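Local structure of glycosaminoglycan xylosylkinase (Hydra vulgaris, 5XOM) at residues A[159-164]-A[202-207]. The protein is a Fam20-family kinase that probably phosphorylates xylose in the glycosaminoglycan-protein linkage region of proteoglycans. Numbering follows the deposited sequence.
Sequences NLAAEV and SNVTME. With NAG (2-acetamido-2-deoxy-beta-D-glucopyranose), chain C.
Leu160 N donates to Val204 O at 2.9 Å, one residue beyond the place where Asn159 and Thr205 form an antiparallel non-hydrogen-bonded pair. Here strand 153-159, an edge strand of the five-stranded antiparallel sheet, meets the start of strand 205-212. The chains then part: 160-164 coils into a short, weakly bonded helix, while 202-205 closes a type II' turn. Asn159 is the N-cap of that helix, its OD1 accepting from Ala162 N at 2.7 Å, with the donor well above the carbonyl plane. Glu163, one residue beyond the capped Ala162, supplies a second bond: its OE2 accepts from Asn159 N at 2.9 Å on the anti side of the carboxylate, and OE1 of the same group pairs with Arg156. With CG anti to the backbone N (chi1 -179°), the Asn159 side chain lies alongside that of Val204, both pointing the same way, and Val204 CG2 comes 3.8 Å from OD1. Val204 CG1 turns instead to Ala161 CB. On the side of Leu184 and Phe186, which extend the buried apolar patch, Leu160 and Met206 cross at a slant: Leu160 CG sits 4.0 Å from Met206 CB, and the bend at chi3 (-93°) brings Met206 CE to 4.0 Å from Leu160 CD1. At the turn, Asn203 ND2 is linked to NAG C1, and Asn203-Val204-Thr205 is the Asn-X-Thr sequon of N-glycosylation. The contact thus exemplifies a strand passing directly into a helix: the cap and the carboxylate hold polar groups at the changeover, one backbone bond carries the pairing past the strand end, and hydrophobic contact between Leu160 and Met206 secures the junction, close to a glycosylated turn.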
loop_
_atom_site.group_PDB
_atom_site.type_symbol
_atom_site.label_atom_id
_atom_site.label_comp_id
_atom_site.label_asym_id
_atom_site.label_seq_id
_atom_site.Cartn_x
_atom_site.Cartn_y
_atom_site.Cartn_z
ATOM N N ASN A 159 27.144 16.695 -3.481
ATOM C CA ASN A 159 28.546 17.111 -3.519
ATOM C C ASN A 159 29.002 17.069 -4.974
ATOM O O ASN A 159 29.295 15.999 -5.511
ATOM C CB ASN A 159 29.411 16.205 -2.651
ATOM C CG ASN A 159 30.876 16.627 -2.647
ATOM O OD1 ASN A 159 31.438 17.013 -3.672
ATOM N ND2 ASN A 159 31.500 16.543 -1.488
ATOM N N LEU A 160 29.082 18.235 -5.618
ATOM C CA LEU A 160 29.408 18.257 -7.040
ATOM C C LEU A 160 30.800 17.696 -7.300
ATOM O O LEU A 160 31.014 16.992 -8.293
ATOM C CB LEU A 160 29.306 19.678 -7.595
ATOM C CG LEU A 160 27.931 20.343 -7.635
ATOM C CD1 LEU A 160 28.085 21.788 -8.083
ATOM C CD2 LEU A 160 26.986 19.574 -8.561
ATOM N N ALA A 161 31.755 17.977 -6.408
ATOM C CA ALA A 161 33.127 17.531 -6.630
ATOM C C ALA A 161 33.248 16.016 -6.524
ATOM O O ALA A 161 33.905 15.385 -7.358
ATOM C CB ALA A 161 34.070 18.217 -5.639
ATOM N N ALA A 162 32.612 15.407 -5.523
ATOM C CA ALA A 162 32.757 13.973 -5.302
ATOM C C ALA A 162 31.776 13.125 -6.105
ATOM O O ALA A 162 32.125 12.008 -6.501
ATOM C CB ALA A 162 32.590 13.649 -3.812
ATOM N N GLU A 163 30.567 13.618 -6.373
ATOM C CA GLU A 163 29.522 12.791 -6.966
ATOM C C GLU A 163 29.253 13.060 -8.437
ATOM O O GLU A 163 28.875 12.131 -9.152
ATOM C CB GLU A 163 28.201 12.975 -6.212
ATOM C CG GLU A 163 28.244 12.668 -4.733
ATOM C CD GLU A 163 26.873 12.815 -4.091
ATOM O OE1 GLU A 163 26.050 11.884 -4.219
ATOM O OE2 GLU A 163 26.608 13.867 -3.470
ATOM N N VAL A 164 29.412 14.289 -8.911
ATOM C CA VAL A 164 29.031 14.643 -10.275
ATOM C C VAL A 164 30.239 14.714 -11.203
ATOM O O VAL A 164 30.256 14.072 -12.254
ATOM C CB VAL A 164 28.235 15.967 -10.282
ATOM C CG1 VAL A 164 28.000 16.434 -11.707
ATOM C CG2 VAL A 164 26.912 15.776 -9.564
ATOM N N SER A 202 27.007 25.864 -2.542
ATOM C CA SER A 202 27.689 26.419 -1.364
ATOM C C SER A 202 29.009 25.664 -1.218
ATOM O O SER A 202 29.019 24.500 -0.807
ATOM C CB SER A 202 26.826 26.281 -0.114
ATOM O OG SER A 202 25.507 26.729 -0.362
ATOM N N ASN A 203 30.121 26.324 -1.591
ATOM C CA ASN A 203 31.449 25.736 -1.810
ATOM C C ASN A 203 31.253 24.658 -2.883
ATOM O O ASN A 203 31.232 24.990 -4.073
ATOM C CB ASN A 203 32.209 25.270 -0.518
ATOM C CG ASN A 203 33.687 24.781 -0.846
ATOM O OD1 ASN A 203 33.944 24.539 -2.017
ATOM N ND2 ASN A 203 34.647 24.634 0.145
ATOM N N VAL A 204 31.081 23.387 -2.524
ATOM C CA VAL A 204 30.815 22.360 -3.529
ATOM C C VAL A 204 29.503 21.623 -3.305
ATOM O O VAL A 204 29.197 20.693 -4.060
ATOM C CB VAL A 204 31.975 21.346 -3.639
ATOM C CG1 VAL A 204 33.282 22.049 -3.971
ATOM C CG2 VAL A 204 32.117 20.557 -2.357
ATOM N N THR A 205 28.712 22.001 -2.307
ATOM C CA THR A 205 27.478 21.286 -1.974
ATOM C C THR A 205 26.297 22.005 -2.615
ATOM O O THR A 205 25.983 23.143 -2.247
ATOM C CB THR A 205 27.303 21.183 -0.461
ATOM O OG1 THR A 205 28.455 20.523 0.089
ATOM C CG2 THR A 205 26.046 20.391 -0.101
ATOM N N MET A 206 25.637 21.349 -3.567
ATOM C CA MET A 206 24.539 21.978 -4.291
ATOM C C MET A 206 23.213 21.335 -3.911
ATOM O O MET A 206 23.027 20.121 -4.069
ATOM C CB MET A 206 24.768 21.918 -5.800
ATOM C CG MET A 206 23.628 22.502 -6.619
ATOM S SD MET A 206 23.852 22.233 -8.378
ATOM C CE MET A 206 24.662 23.729 -8.843
ATOM N N GLU A 207 22.302 22.163 -3.412
ATOM C CA GLU A 207 20.945 21.753 -3.092
ATOM C C GLU A 207 20.106 21.693 -4.363
ATOM O O GLU A 207 20.218 22.558 -5.239
ATOM C CB GLU A 207 20.343 22.750 -2.094
ATOM C CG GLU A 207 18.906 22.494 -1.680
ATOM C CD GLU A 207 18.331 23.621 -0.822
ATOM O OE1 GLU A 207 17.117 23.891 -0.925
ATOM O OE2 GLU A 207 19.093 24.248 -0.058
HETATM C C1 NAG C . 34.951 24.919 1.541
HETATM C C2 NAG C . 36.460 24.530 1.923
HETATM C C3 NAG C . 37.295 25.732 2.396
HETATM C C4 NAG C . 37.098 26.963 1.538
HETATM C C5 NAG C . 35.635 27.320 1.571
HETATM C C6 NAG C . 35.317 28.535 0.733
HETATM C C7 NAG C . 36.239 22.202 2.805
HETATM C C8 NAG C . 36.436 21.347 4.025
HETATM N N2 NAG C . 36.529 23.499 2.953
HETATM O O3 NAG C . 38.677 25.381 2.410
HETATM O O4 NAG C . 37.828 28.047 2.106
HETATM O O5 NAG C . 34.895 26.247 0.995
HETATM O O6 NAG C . 34.137 29.180 1.192
HETATM O O7 NAG C . 35.808 21.743 1.758
#